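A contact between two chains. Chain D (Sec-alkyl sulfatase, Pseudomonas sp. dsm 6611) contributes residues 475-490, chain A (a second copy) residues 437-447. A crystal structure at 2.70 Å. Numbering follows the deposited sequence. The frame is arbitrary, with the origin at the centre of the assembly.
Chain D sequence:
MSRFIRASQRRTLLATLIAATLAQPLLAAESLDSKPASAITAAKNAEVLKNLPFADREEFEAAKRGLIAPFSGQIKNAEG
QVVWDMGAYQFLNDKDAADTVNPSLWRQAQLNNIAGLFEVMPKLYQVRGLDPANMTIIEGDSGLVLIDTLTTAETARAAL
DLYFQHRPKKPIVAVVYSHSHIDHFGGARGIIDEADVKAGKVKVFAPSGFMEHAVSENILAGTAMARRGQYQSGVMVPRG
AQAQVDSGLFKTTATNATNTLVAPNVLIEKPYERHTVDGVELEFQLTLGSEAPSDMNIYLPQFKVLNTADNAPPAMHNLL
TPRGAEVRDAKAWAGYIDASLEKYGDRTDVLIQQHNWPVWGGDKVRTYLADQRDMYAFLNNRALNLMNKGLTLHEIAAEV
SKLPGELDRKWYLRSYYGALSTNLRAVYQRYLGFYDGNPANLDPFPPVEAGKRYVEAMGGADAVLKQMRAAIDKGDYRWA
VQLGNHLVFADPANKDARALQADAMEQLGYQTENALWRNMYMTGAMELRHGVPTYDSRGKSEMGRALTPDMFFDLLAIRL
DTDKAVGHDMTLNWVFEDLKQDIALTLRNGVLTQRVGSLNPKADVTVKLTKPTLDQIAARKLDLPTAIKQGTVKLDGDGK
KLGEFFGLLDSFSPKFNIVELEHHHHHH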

# COMPACT_ATOMS: atom_id res chain seq x y z
N GLY D 475 -24.87 -20.95 -15.03
CA GLY D 475 -24.71 -19.50 -15.05
C GLY D 475 -23.76 -19.00 -13.96
O GLY D 475 -23.74 -17.81 -13.64
N ASP D 476 -22.96 -19.92 -13.40
CA ASP D 476 -21.97 -19.67 -12.36
C ASP D 476 -20.62 -19.38 -13.05
O ASP D 476 -19.63 -20.11 -12.89
CB ASP D 476 -21.89 -20.89 -11.42
CG ASP D 476 -21.11 -20.70 -10.13
OD1 ASP D 476 -20.61 -19.57 -9.90
OD2 ASP D 476 -20.98 -21.68 -9.37
N TYR D 477 -20.61 -18.29 -13.83
CA TYR D 477 -19.49 -17.81 -14.62
C TYR D 477 -18.26 -17.50 -13.77
O TYR D 477 -17.12 -17.80 -14.18
CB TYR D 477 -19.94 -16.62 -15.48
CG TYR D 477 -21.06 -16.98 -16.43
CD1 TYR D 477 -20.89 -17.96 -17.40
CD2 TYR D 477 -22.30 -16.35 -16.35
CE1 TYR D 477 -21.92 -18.31 -18.27
CE2 TYR D 477 -23.34 -16.68 -17.22
CZ TYR D 477 -23.14 -17.67 -18.18
OH TYR D 477 -24.15 -18.05 -19.04
N ARG D 478 -18.52 -16.95 -12.56
CA ARG D 478 -17.52 -16.61 -11.56
C ARG D 478 -16.69 -17.83 -11.17
O ARG D 478 -15.46 -17.74 -11.11
CB ARG D 478 -18.20 -15.99 -10.32
CG ARG D 478 -17.24 -15.27 -9.37
CD ARG D 478 -17.99 -14.74 -8.17
NE ARG D 478 -17.10 -14.42 -7.05
CZ ARG D 478 -17.51 -13.89 -5.90
NH1 ARG D 478 -18.80 -13.64 -5.69
NH2 ARG D 478 -16.63 -13.61 -4.95
N TRP D 479 -17.37 -18.99 -10.92
CA TRP D 479 -16.69 -20.22 -10.54
C TRP D 479 -15.98 -20.85 -11.74
O TRP D 479 -14.84 -21.33 -11.60
CB TRP D 479 -17.63 -21.21 -9.85
CG TRP D 479 -16.96 -22.48 -9.43
CD1 TRP D 479 -17.24 -23.73 -9.89
CD2 TRP D 479 -15.85 -22.63 -8.51
NE1 TRP D 479 -16.41 -24.66 -9.29
CE2 TRP D 479 -15.54 -24.01 -8.44
CE3 TRP D 479 -15.09 -21.73 -7.74
CZ2 TRP D 479 -14.52 -24.51 -7.62
CZ3 TRP D 479 -14.09 -22.23 -6.92
CH2 TRP D 479 -13.80 -23.60 -6.89
N ALA D 480 -16.63 -20.80 -12.92
CA ALA D 480 -16.06 -21.33 -14.15
C ALA D 480 -14.70 -20.66 -14.48
O ALA D 480 -13.76 -21.37 -14.86
CB ALA D 480 -17.03 -21.15 -15.30
N VAL D 481 -14.58 -19.31 -14.29
CA VAL D 481 -13.31 -18.59 -14.55
C VAL D 481 -12.21 -18.98 -13.55
O VAL D 481 -11.03 -18.94 -13.91
CB VAL D 481 -13.41 -17.04 -14.74
CG1 VAL D 481 -14.41 -16.66 -15.83
CG2 VAL D 481 -13.71 -16.31 -13.44
N GLN D 482 -12.61 -19.37 -12.32
CA GLN D 482 -11.66 -19.79 -11.30
C GLN D 482 -11.08 -21.16 -11.65
O GLN D 482 -9.86 -21.37 -11.58
CB GLN D 482 -12.30 -19.74 -9.90
CG GLN D 482 -11.52 -18.82 -8.96
CD GLN D 482 -12.41 -17.87 -8.18
OE1 GLN D 482 -13.10 -17.02 -8.75
NE2 GLN D 482 -12.36 -17.96 -6.85
N LEU D 483 -11.97 -22.04 -12.12
CA LEU D 483 -11.73 -23.41 -12.56
C LEU D 483 -10.87 -23.40 -13.81
O LEU D 483 -9.83 -24.06 -13.84
CB LEU D 483 -13.11 -24.02 -12.90
CG LEU D 483 -13.60 -25.29 -12.18
CD1 LEU D 483 -13.17 -25.34 -10.74
CD2 LEU D 483 -15.10 -25.43 -12.32
N GLY D 484 -11.28 -22.64 -14.80
CA GLY D 484 -10.58 -22.55 -16.07
C GLY D 484 -9.21 -21.94 -16.02
O GLY D 484 -8.36 -22.27 -16.86
N ASN D 485 -8.99 -21.00 -15.07
CA ASN D 485 -7.72 -20.33 -14.91
C ASN D 485 -6.63 -21.35 -14.52
O ASN D 485 -5.50 -21.31 -15.08
CB ASN D 485 -7.82 -19.23 -13.85
CG ASN D 485 -6.57 -18.40 -13.75
OD1 ASN D 485 -6.06 -17.87 -14.77
ND2 ASN D 485 -6.00 -18.35 -12.55
N HIS D 486 -6.97 -22.26 -13.58
CA HIS D 486 -6.08 -23.32 -13.15
C HIS D 486 -5.67 -24.18 -14.34
O HIS D 486 -4.47 -24.36 -14.57
CB HIS D 486 -6.75 -24.18 -12.07
CG HIS D 486 -6.87 -23.50 -10.74
ND1 HIS D 486 -5.78 -22.91 -10.13
CD2 HIS D 486 -7.95 -23.38 -9.94
CE1 HIS D 486 -6.24 -22.42 -8.99
NE2 HIS D 486 -7.54 -22.67 -8.83
N LEU D 487 -6.65 -24.61 -15.14
CA LEU D 487 -6.42 -25.41 -16.34
C LEU D 487 -5.58 -24.69 -17.39
O LEU D 487 -4.58 -25.25 -17.85
CB LEU D 487 -7.72 -25.98 -16.92
CG LEU D 487 -7.59 -27.12 -17.94
CD1 LEU D 487 -6.51 -28.18 -17.52
CD2 LEU D 487 -8.92 -27.73 -18.20
N VAL D 488 -5.95 -23.46 -17.75
CA VAL D 488 -5.19 -22.67 -18.72
C VAL D 488 -3.73 -22.49 -18.24
O VAL D 488 -2.82 -22.63 -19.04
CB VAL D 488 -5.90 -21.34 -19.11
CG1 VAL D 488 -4.96 -20.41 -19.88
CG2 VAL D 488 -7.18 -21.60 -19.92
N PHE D 489 -3.50 -22.26 -16.94
CA PHE D 489 -2.13 -22.13 -16.40
C PHE D 489 -1.37 -23.45 -16.31
O PHE D 489 -0.14 -23.46 -16.45
CB PHE D 489 -2.09 -21.34 -15.11
CG PHE D 489 -1.95 -19.86 -15.39
CD1 PHE D 489 -3.08 -19.09 -15.68
CD2 PHE D 489 -0.71 -19.25 -15.35
CE1 PHE D 489 -2.95 -17.73 -15.95
CE2 PHE D 489 -0.59 -17.88 -15.62
CZ PHE D 489 -1.71 -17.14 -15.93
N ALA D 490 -2.11 -24.57 -16.13
CA ALA D 490 -1.53 -25.90 -16.05
C ALA D 490 -1.11 -26.37 -17.44
O ALA D 490 -0.02 -26.94 -17.60
CB ALA D 490 -2.52 -26.87 -15.44
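Chain A (437-447) GNPANLDPFPP

How does the chain A stretch lie on chain D? Residues 477-490 of chain D form a helix, and chain A crosses it as an irregular segment: a short 3-10 turn at 439-440, then loop, with Pro444(A), Phe445(A) and Pro446(A) in an extended conformation. The two run in broadly opposite senses, obliquely. Asn438(A) sits near the C-terminal part of the helix, beside Asn485(D) and Phe489(D), while Phe445(A) reaches its first turn. Val481(D) CA and Ala440(A) CA are 5.2 Å apart, whereas Arg478(D) CA and Asp443(A) CA are 7.6 Å apart, so the backbones draw closest at the small alanine.

What does Arg478(D), the residue with the most covered surface, hold on to? Its side chain is fully extended, all t, and its guanidinium lies flat on Phe445(A), with planes at 5° and Arg478(D) CZ 4.0 Å from the centroid of the Phe445(A) ring, a cation-pi arrangement. The stack uses a face, which leaves NE and NH2 able to meet backbone carbonyls: Arg478(D) NE donates to Asp443(A) O at 2.9 Å, and Arg478(D) NH2 makes a weak bond to Pro444(A) O, also at 2.9 Å. Over the opposite face lies Asp443(A) OD1, 3.6 Å from Arg478(D) NH2, a long salt bridge in which the charges attract but no N-H points at the oxygen.

What else surrounds Phe445(A)? Its CA-to-CB bond points sideways, but the ring comes nearer to the helix. Phe445(A) CE2 lies 3.9 Å from Trp479(D) CE3, an apolar contact at the edge of the indole. One face of the phenylalanine ring takes the arginine, and polar atoms meet its edge: Gln482(D) NE2 at 3.7 Å from Phe445(A) CD2, and Asp476(D) OD1 at 4.3 Å from Phe445(A) CZ.

Why can chain A come so close at Ala440(A)? Its methyl group points toward the helix and is small enough to pack directly on it, with Ala440(A) CB 3.5 Å from Val481(D) O and 3.6 Å from Asn485(D) CB. Just beyond, Asn438(A) ND2 donates a hydrogen bond to Asn485(D) OD1 at 2.8 Å. The oxygen of that amide also accepts from its own chain: Ala440(A) N donates to Asn438(A) OD1 at 3.1 Å, bracing the turn that presents the methyl. A water also links the two asparagines, 2.6 Å from Asn438(A) OD1 and 3.1 Å from Asn485(D) OD1.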

# COMPACT_ATOMS: atom_id res chain seq x y z
N GLY A 437 -3.83 -8.69 -12.22
CA GLY A 437 -4.09 -8.31 -13.60
C GLY A 437 -4.86 -9.33 -14.40
O GLY A 437 -5.40 -9.00 -15.46
N ASN A 438 -4.94 -10.56 -13.88
CA ASN A 438 -5.69 -11.66 -14.51
C ASN A 438 -7.17 -11.57 -14.05
O ASN A 438 -7.44 -11.77 -12.85
CB ASN A 438 -5.07 -13.00 -14.10
CG ASN A 438 -5.71 -14.21 -14.70
OD1 ASN A 438 -6.81 -14.17 -15.28
ND2 ASN A 438 -5.00 -15.30 -14.57
N PRO A 439 -8.14 -11.28 -14.97
CA PRO A 439 -9.54 -11.13 -14.54
C PRO A 439 -10.18 -12.34 -13.84
O PRO A 439 -11.19 -12.18 -13.14
CB PRO A 439 -10.27 -10.66 -15.79
CG PRO A 439 -9.25 -10.17 -16.69
CD PRO A 439 -8.01 -10.99 -16.41
N ALA A 440 -9.57 -13.52 -13.94
CA ALA A 440 -10.07 -14.69 -13.22
C ALA A 440 -9.89 -14.51 -11.68
O ALA A 440 -10.56 -15.19 -10.90
CB ALA A 440 -9.34 -15.94 -13.69
N ASN A 441 -9.00 -13.59 -11.27
CA ASN A 441 -8.69 -13.27 -9.88
C ASN A 441 -9.28 -11.92 -9.48
O ASN A 441 -8.93 -11.37 -8.42
CB ASN A 441 -7.16 -13.25 -9.67
CG ASN A 441 -6.47 -14.54 -10.02
OD1 ASN A 441 -5.55 -14.57 -10.84
ND2 ASN A 441 -6.88 -15.63 -9.43
N LEU A 442 -10.16 -11.36 -10.33
CA LEU A 442 -10.79 -10.06 -10.08
C LEU A 442 -11.78 -10.10 -8.91
O LEU A 442 -11.87 -9.13 -8.16
CB LEU A 442 -11.47 -9.57 -11.39
CG LEU A 442 -11.95 -8.13 -11.51
CD1 LEU A 442 -10.88 -7.12 -11.10
CD2 LEU A 442 -12.39 -7.86 -12.92
N ASP A 443 -12.52 -11.21 -8.75
CA ASP A 443 -13.54 -11.34 -7.72
C ASP A 443 -13.45 -12.70 -7.01
O ASP A 443 -14.33 -13.56 -7.17
CB ASP A 443 -14.92 -11.06 -8.33
CG ASP A 443 -16.01 -10.66 -7.37
OD1 ASP A 443 -15.69 -10.36 -6.19
OD2 ASP A 443 -17.20 -10.66 -7.79
N PRO A 444 -12.40 -12.90 -6.18
CA PRO A 444 -12.29 -14.16 -5.44
C PRO A 444 -13.44 -14.37 -4.45
O PRO A 444 -13.95 -13.40 -3.90
CB PRO A 444 -10.95 -13.99 -4.70
CG PRO A 444 -10.19 -13.00 -5.54
CD PRO A 444 -11.25 -12.02 -5.87
N PHE A 445 -13.86 -15.63 -4.24
CA PHE A 445 -14.91 -15.99 -3.28
C PHE A 445 -14.37 -15.89 -1.84
O PHE A 445 -13.17 -16.11 -1.62
CB PHE A 445 -15.38 -17.45 -3.51
CG PHE A 445 -16.36 -17.67 -4.64
CD1 PHE A 445 -17.71 -17.39 -4.48
CD2 PHE A 445 -15.93 -18.17 -5.87
CE1 PHE A 445 -18.60 -17.58 -5.53
CE2 PHE A 445 -16.82 -18.37 -6.92
CZ PHE A 445 -18.16 -18.07 -6.74
N PRO A 446 -15.23 -15.63 -0.83
CA PRO A 446 -14.72 -15.65 0.56
C PRO A 446 -14.24 -17.06 0.96
O PRO A 446 -14.70 -18.06 0.37
CB PRO A 446 -15.92 -15.18 1.39
CG PRO A 446 -17.08 -15.42 0.56
CD PRO A 446 -16.68 -15.38 -0.87
N PRO A 447 -13.26 -17.18 1.88
CA PRO A 447 -12.71 -18.52 2.22
C PRO A 447 -13.69 -19.68 2.44
O PRO A 447 -13.39 -20.80 2.01
CB PRO A 447 -11.84 -18.26 3.45
CG PRO A 447 -11.54 -16.81 3.42
CD PRO A 447 -12.59 -16.10 2.65
O HOH W 1 -7.77 -16.14 -16.63